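Local structure of PrgX (Enterococcus faecalis, 2AWI) at residues A[236-241]-A[274-279]; A[252-257]-A[290-295]. The protein serves as the receptor for the peptide sex pheromone cCF10 and probably acts as a DNA-binding repressor in the regulation of conjugation. The protein carries 1 engineered substitution. All coordinates share one frame; numbering follows the deposited sequence.

Interaction 1. Residues A[236-241]-A[274-279]; sequences INYLKQ and RSLVEE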
loop_
_atom_site.group_PDB
_atom_site.type_symbol
_atom_site.label_atom_id
_atom_site.label_comp_id
_atom_site.label_asym_id
_atom_site.label_seq_id
_atom_site.Cartn_x
_atom_site.Cartn_y
_atom_site.Cartn_z
ATOM N N ILE A 236 -17.846 -12.132 -4.028
ATOM C CA ILE A 236 -18.915 -11.420 -4.714
ATOM C C ILE A 236 -18.677 -9.913 -4.649
ATOM O O ILE A 236 -18.968 -9.192 -5.604
ATOM C CB ILE A 236 -20.288 -11.763 -4.094
ATOM C CG1 ILE A 236 -20.729 -13.145 -4.582
ATOM C CG2 ILE A 236 -21.322 -10.695 -4.443
ATOM C CD1 ILE A 236 -22.071 -13.589 -4.043
ATOM N N ASN A 237 -18.137 -9.445 -3.524
ATOM C CA ASN A 237 -17.850 -8.023 -3.347
ATOM C C ASN A 237 -16.690 -7.622 -4.258
ATOM O O ASN A 237 -16.553 -6.458 -4.634
ATOM C CB ASN A 237 -17.503 -7.728 -1.885
ATOM C CG ASN A 237 -17.711 -6.269 -1.518
ATOM O OD1 ASN A 237 -16.898 -5.403 -1.855
ATOM N ND2 ASN A 237 -18.817 -5.986 -0.830
ATOM N N TYR A 238 -15.851 -8.594 -4.602
ATOM C CA TYR A 238 -14.730 -8.345 -5.496
ATOM C C TYR A 238 -15.281 -8.235 -6.921
ATOM O O TYR A 238 -14.788 -7.450 -7.728
ATOM C CB TYR A 238 -13.706 -9.485 -5.406
ATOM C CG TYR A 238 -12.986 -9.783 -6.706
ATOM C CD1 TYR A 238 -13.475 -10.737 -7.593
ATOM C CD2 TYR A 238 -11.833 -9.089 -7.062
ATOM C CE1 TYR A 238 -12.835 -10.995 -8.804
ATOM C CE2 TYR A 238 -11.184 -9.336 -8.270
ATOM C CZ TYR A 238 -11.692 -10.289 -9.136
ATOM O OH TYR A 238 -11.057 -10.533 -10.334
ATOM N N LEU A 239 -16.305 -9.029 -7.220
ATOM C CA LEU A 239 -16.921 -9.011 -8.535
ATOM C C LEU A 239 -17.693 -7.705 -8.683
ATOM O O LEU A 239 -17.832 -7.173 -9.779
ATOM C CB LEU A 239 -17.847 -10.222 -8.699
ATOM C CG LEU A 239 -17.088 -11.546 -8.848
ATOM C CD1 LEU A 239 -18.017 -12.740 -8.613
ATOM C CD2 LEU A 239 -16.464 -11.605 -10.236
ATOM N N LYS A 240 -18.176 -7.191 -7.560
ATOM C CA LYS A 240 -18.908 -5.935 -7.538
ATOM C C LYS A 240 -17.921 -4.810 -7.839
ATOM O O LYS A 240 -18.232 -3.882 -8.586
ATOM C CB LYS A 240 -19.547 -5.726 -6.164
ATOM C CG LYS A 240 -20.311 -4.425 -6.002
ATOM C CD LYS A 240 -20.807 -4.276 -4.570
ATOM C CE LYS A 240 -21.421 -2.911 -4.318
ATOM N NZ LYS A 240 -21.838 -2.753 -2.892
ATOM N N GLN A 241 -16.727 -4.895 -7.258
ATOM C CA GLN A 241 -15.701 -3.885 -7.491
ATOM C C GLN A 241 -15.336 -3.895 -8.976
ATOM O O GLN A 241 -15.086 -2.850 -9.570
ATOM C CB GLN A 241 -14.456 -4.171 -6.642
ATOM C CG GLN A 241 -14.664 -4.047 -5.133
ATOM C CD GLN A 241 -15.184 -2.684 -4.717
ATOM O OE1 GLN A 241 -14.617 -1.652 -5.071
ATOM N NE2 GLN A 241 -16.272 -2.675 -3.955
ATOM N N ARG A 274 -5.862 -18.008 -6.608
ATOM C CA ARG A 274 -5.402 -18.427 -7.918
ATOM C C ARG A 274 -6.435 -18.052 -8.984
ATOM O O ARG A 274 -6.119 -17.359 -9.948
ATOM C CB ARG A 274 -5.190 -19.942 -7.897
ATOM C CG ARG A 274 -4.489 -20.544 -9.103
ATOM C CD ARG A 274 -4.592 -22.067 -9.032
ATOM N NE ARG A 274 -3.656 -22.763 -9.914
ATOM C CZ ARG A 274 -3.611 -22.623 -11.236
ATOM N NH1 ARG A 274 -4.450 -21.802 -11.854
ATOM N NH2 ARG A 274 -2.728 -23.319 -11.943
ATOM N N SER A 275 -7.674 -18.496 -8.794
ATOM C CA SER A 275 -8.736 -18.223 -9.759
ATOM C C SER A 275 -9.044 -16.736 -9.941
ATOM O O SER A 275 -9.343 -16.293 -11.048
ATOM C CB SER A 275 -10.017 -18.962 -9.364
ATOM O OG SER A 275 -10.890 -18.114 -8.647
ATOM N N LEU A 276 -8.974 -15.961 -8.866
ATOM C CA LEU A 276 -9.246 -14.535 -8.969
ATOM C C LEU A 276 -8.139 -13.802 -9.723
ATOM O O LEU A 276 -8.404 -12.837 -10.441
ATOM C CB LEU A 276 -9.441 -13.932 -7.579
ATOM C CG LEU A 276 -10.895 -13.863 -7.093
ATOM C CD1 LEU A 276 -11.671 -15.099 -7.518
ATOM C CD2 LEU A 276 -10.907 -13.702 -5.578
ATOM N N VAL A 277 -6.900 -14.258 -9.564
ATOM C CA VAL A 277 -5.784 -13.640 -10.268
ATOM C C VAL A 277 -5.966 -13.873 -11.770
ATOM O O VAL A 277 -5.807 -12.951 -12.577
ATOM C CB VAL A 277 -4.421 -14.236 -9.822
ATOM C CG1 VAL A 277 -3.316 -13.781 -10.763
ATOM C CG2 VAL A 277 -4.099 -13.785 -8.409
ATOM N N GLU A 278 -6.306 -15.107 -12.137
ATOM C CA GLU A 278 -6.519 -15.450 -13.536
ATOM C C GLU A 278 -7.676 -14.614 -14.069
ATOM O O GLU A 278 -7.594 -14.042 -15.158
ATOM C CB GLU A 278 -6.838 -16.940 -13.672
ATOM C CG GLU A 278 -5.766 -17.843 -13.078
ATOM C CD GLU A 278 -6.110 -19.317 -13.172
ATOM O OE1 GLU A 278 -7.222 -19.699 -12.748
ATOM O OE2 GLU A 278 -5.261 -20.093 -13.661
ATOM N N GLU A 279 -8.746 -14.537 -13.279
ATOM C CA GLU A 279 -9.926 -13.770 -13.660
ATOM C C GLU A 279 -9.566 -12.327 -13.970
ATOM O O GLU A 279 -9.815 -11.843 -15.069
ATOM C CB GLU A 279 -10.984 -13.809 -12.544
ATOM C CG GLU A 279 -12.153 -14.750 -12.826
ATOM C CD GLU A 279 -13.011 -15.048 -11.599
ATOM O OE1 GLU A 279 -13.466 -14.097 -10.929
ATOM O OE2 GLU A 279 -13.240 -16.242 -11.311
#
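Tyr238 and Leu276 make the tight part of this contact. The tyrosine reaches out from helix 230-248, and the leucine lies over one face of its ring. Leu276 CG sits 4.2 Å from the Tyr238 ring centroid. This is a CH-pi contact, displaced toward the rim on the CE1 side, where Leu276 CG is 3.9 Å from Tyr238 CE1. The side chains of Tyr238 and Leu276 lie alongside each other, pointing opposite ways.

The phenol end runs on to the backbone of the second helix. Tyr238 OH lies 3.5 Å from Leu276 O, a near approach rather than a hydrogen bond. Glu279 comes to the ring at its edge. Its OE1 is 3.8 Å from Tyr238 CE1, and the carboxylate plane is turned 44° from the ring plane. The same oxygen reaches a methyl group, Leu239 CD2, at 4.0 Å. Leu239 gets there with CG anti to its carbonyl carbon (chi1 -72°).

The looser side lies at Glu279, which is partly exposed and also touches Thr199 of helix 184-203. Farther round helix 270-286, exposed Arg274 pairs with Glu278 in a salt bridge, but the arginine is poorly ordered. Helix 251-266 packs on both partners of the tight part, through Ile260 and Ile261 on Tyr238 and Phe264 on Leu276.

The segment axes approach to 12.4 Å and run nearly parallel, 11° apart. The gap is bridged chiefly by the long Tyr238 side chain, which meets Leu276, and by Glu279. Two near-parallel helices with an intervening helix packed on both are typical of a TPR-like alpha-helical array, consistent with the C-terminal TPR region of this receptor.

Interaction 2. Residues A[252-257]-A[290-295]; sequences DSYLNA and TPPKEV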
loop_
_atom_site.group_PDB
_atom_site.type_symbol
_atom_site.label_atom_id
_atom_site.label_comp_id
_atom_site.label_asym_id
_atom_site.label_seq_id
_atom_site.Cartn_x
_atom_site.Cartn_y
_atom_site.Cartn_z
ATOM N N ASP A 252 -10.244 3.371 -7.818
ATOM C CA ASP A 252 -10.436 2.884 -6.452
ATOM C C ASP A 252 -11.109 1.518 -6.465
ATOM O O ASP A 252 -10.812 0.663 -5.624
ATOM C CB ASP A 252 -11.285 3.851 -5.619
ATOM C CG ASP A 252 -10.495 5.050 -5.134
ATOM O OD1 ASP A 252 -9.256 4.933 -5.001
ATOM O OD2 ASP A 252 -11.110 6.101 -4.873
ATOM N N SER A 253 -12.014 1.310 -7.417
ATOM C CA SER A 253 -12.702 0.032 -7.523
ATOM C C SER A 253 -11.723 -1.032 -7.978
ATOM O O SER A 253 -11.836 -2.200 -7.597
ATOM C CB SER A 253 -13.857 0.116 -8.521
ATOM O OG SER A 253 -14.908 0.916 -8.012
ATOM N N TYR A 254 -10.758 -0.629 -8.796
ATOM C CA TYR A 254 -9.772 -1.572 -9.292
ATOM C C TYR A 254 -8.844 -1.966 -8.157
ATOM O O TYR A 254 -8.451 -3.123 -8.039
ATOM C CB TYR A 254 -8.966 -0.963 -10.437
ATOM C CG TYR A 254 -8.123 -1.973 -11.179
ATOM C CD1 TYR A 254 -6.905 -2.417 -10.659
ATOM C CD2 TYR A 254 -8.569 -2.521 -12.382
ATOM C CE1 TYR A 254 -6.154 -3.388 -11.324
ATOM C CE2 TYR A 254 -7.831 -3.490 -13.053
ATOM C CZ TYR A 254 -6.628 -3.919 -12.518
ATOM O OH TYR A 254 -5.921 -4.891 -13.174
ATOM N N LEU A 255 -8.499 -0.992 -7.324
ATOM C CA LEU A 255 -7.632 -1.232 -6.184
ATOM C C LEU A 255 -8.350 -2.113 -5.158
ATOM O O LEU A 255 -7.760 -3.054 -4.628
ATOM C CB LEU A 255 -7.226 0.096 -5.545
ATOM C CG LEU A 255 -6.525 1.075 -6.491
ATOM C CD1 LEU A 255 -6.116 2.326 -5.721
ATOM C CD2 LEU A 255 -5.302 0.404 -7.117
ATOM N N ASN A 256 -9.619 -1.810 -4.883
ATOM C CA ASN A 256 -10.391 -2.601 -3.931
ATOM C C ASN A 256 -10.366 -4.071 -4.355
ATOM O O ASN A 256 -10.120 -4.960 -3.539
ATOM C CB ASN A 256 -11.845 -2.114 -3.857
ATOM C CG ASN A 256 -11.987 -0.754 -3.176
ATOM O OD1 ASN A 256 -11.157 -0.362 -2.359
ATOM N ND2 ASN A 256 -13.061 -0.042 -3.496
ATOM N N ALA A 257 -10.610 -4.315 -5.640
ATOM C CA ALA A 257 -10.613 -5.670 -6.171
ATOM C C ALA A 257 -9.261 -6.333 -5.964
ATOM O O ALA A 257 -9.195 -7.474 -5.510
ATOM C CB ALA A 257 -10.970 -5.659 -7.654
ATOM N N THR A 290 -3.124 -3.040 -17.989
ATOM C CA THR A 290 -2.105 -3.971 -17.514
ATOM C C THR A 290 -2.289 -4.066 -15.997
ATOM O O THR A 290 -2.127 -3.077 -15.280
ATOM C CB THR A 290 -0.684 -3.456 -17.814
ATOM O OG1 THR A 290 -0.588 -3.087 -19.195
ATOM C CG2 THR A 290 0.343 -4.536 -17.517
ATOM N N PRO A 291 -2.634 -5.260 -15.488
ATOM C CA PRO A 291 -2.834 -5.428 -14.046
ATOM C C PRO A 291 -1.542 -5.203 -13.267
ATOM O O PRO A 291 -0.451 -5.284 -13.831
ATOM C CB PRO A 291 -3.349 -6.859 -13.940
ATOM C CG PRO A 291 -2.601 -7.549 -15.038
ATOM C CD PRO A 291 -2.689 -6.559 -16.183
ATOM N N PRO A 292 -1.652 -4.901 -11.964
ATOM C CA PRO A 292 -0.509 -4.654 -11.078
ATOM C C PRO A 292 0.583 -5.723 -11.117
ATOM O O PRO A 292 0.328 -6.881 -11.440
ATOM C CB PRO A 292 -1.164 -4.547 -9.706
ATOM C CG PRO A 292 -2.454 -3.878 -10.029
ATOM C CD PRO A 292 -2.918 -4.648 -11.250
ATOM N N LYS A 293 1.800 -5.309 -10.784
ATOM C CA LYS A 293 2.961 -6.192 -10.760
ATOM C C LYS A 293 2.613 -7.480 -10.030
ATOM O O LYS A 293 2.872 -8.583 -10.514
ATOM C CB LYS A 293 4.130 -5.499 -10.042
ATOM C CG LYS A 293 3.909 -5.240 -8.538
ATOM C CD LYS A 293 2.684 -4.364 -8.264
ATOM C CE LYS A 293 2.443 -4.158 -6.770
ATOM N NZ LYS A 293 1.265 -3.280 -6.505
ATOM N N GLU A 294 2.024 -7.303 -8.853
ATOM C CA GLU A 294 1.602 -8.387 -7.983
ATOM C C GLU A 294 0.911 -9.509 -8.751
ATOM O O GLU A 294 1.485 -10.580 -8.956
ATOM C CB GLU A 294 0.658 -7.818 -6.923
ATOM C CG GLU A 294 -0.034 -8.838 -6.052
ATOM C CD GLU A 294 -1.067 -8.192 -5.150
ATOM O OE1 GLU A 294 -0.685 -7.298 -4.363
ATOM O OE2 GLU A 294 -2.257 -8.573 -5.231
ATOM N N VAL A 295 -0.322 -9.243 -9.176
ATOM C CA VAL A 295 -1.135 -10.212 -9.905
ATOM C C VAL A 295 -0.426 -10.943 -11.050
ATOM O O VAL A 295 -0.541 -12.164 -11.174
ATOM C CB VAL A 295 -2.412 -9.542 -10.464
ATOM C CG1 VAL A 295 -3.204 -8.910 -9.335
ATOM C CG2 VAL A 295 -2.041 -8.497 -11.494
#
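Tyr254 has its CG anti to the backbone N (chi1 -168°), which carries the phenol away from helix 251-266 toward Pro291 and Pro292. The second torsion, -79°, turns the ring so that its CE1 edge meets Pro292. The setting is the all-helical, TPR-like C-terminal region. Here a helix packs against the turn that leads into the last modelled helix, 293-300. Pro292 occupies the N-cap position of that helix.

Pro292 meets the tyrosine ring at its edge, near the ring plane. Its nearest approach to the ring is Pro292 CD to Tyr254 CE1, 3.5 Å. Pro292 CG follows at 4.0 Å from the same Tyr254 CE1. Pro292 points back at the tyrosine from the other segment, and the contact is apolar. Pro291 meets the outer end of the phenol at a slant. Its CB lies 3.3 Å from Tyr254 OH.

The hydroxyl has its polar partner on a third helix: Tyr254 OH is hydrogen-bonded to Ser284 OG of helix 270-286. This bond probably holds the phenol end beside the prolines. Phe245 meets the Tyr254 ring edge-to-face, and Leu280 also packs on the tyrosine. All three residues that touch across the contact are buried.

The surroundings include another subunit. Lys293 N is hydrogen-bonded to Asp252 OD2 of the third subunit, and Thr290 OG1 to Asp248 O of that subunit. Leu255 packs on Leu255 of the same neighbour. The turn is thus part of a subunit interface as well as of the fold. Within the chain, Pro292 CD also approaches the phenol oxygen, with Tyr254 OH at 3.6 Å.

After the helix-turn-helix region and the helices that follow it, the chain reaches helix 230-248, which carries segment 236-241. Helix 251-266 follows, with segment 252-257. Helix 270-286 then returns beside helix 230-248, and interaction 1 closes a loop across 32 intervening residues. The chain continues to segment 290-295, where interaction 2 closes a second loop of the same length. The segments alternate, so the two loops cross. Their centres are about 11 Å apart. They meet directly through a probable hydrogen bond between Gln241 OE1 and Asn256 ND2, and through packing of Val277 CG1 on the backbone O of Val295. Together they tie four successive helices, 230-248 to 293-300, into one C-terminal helical array.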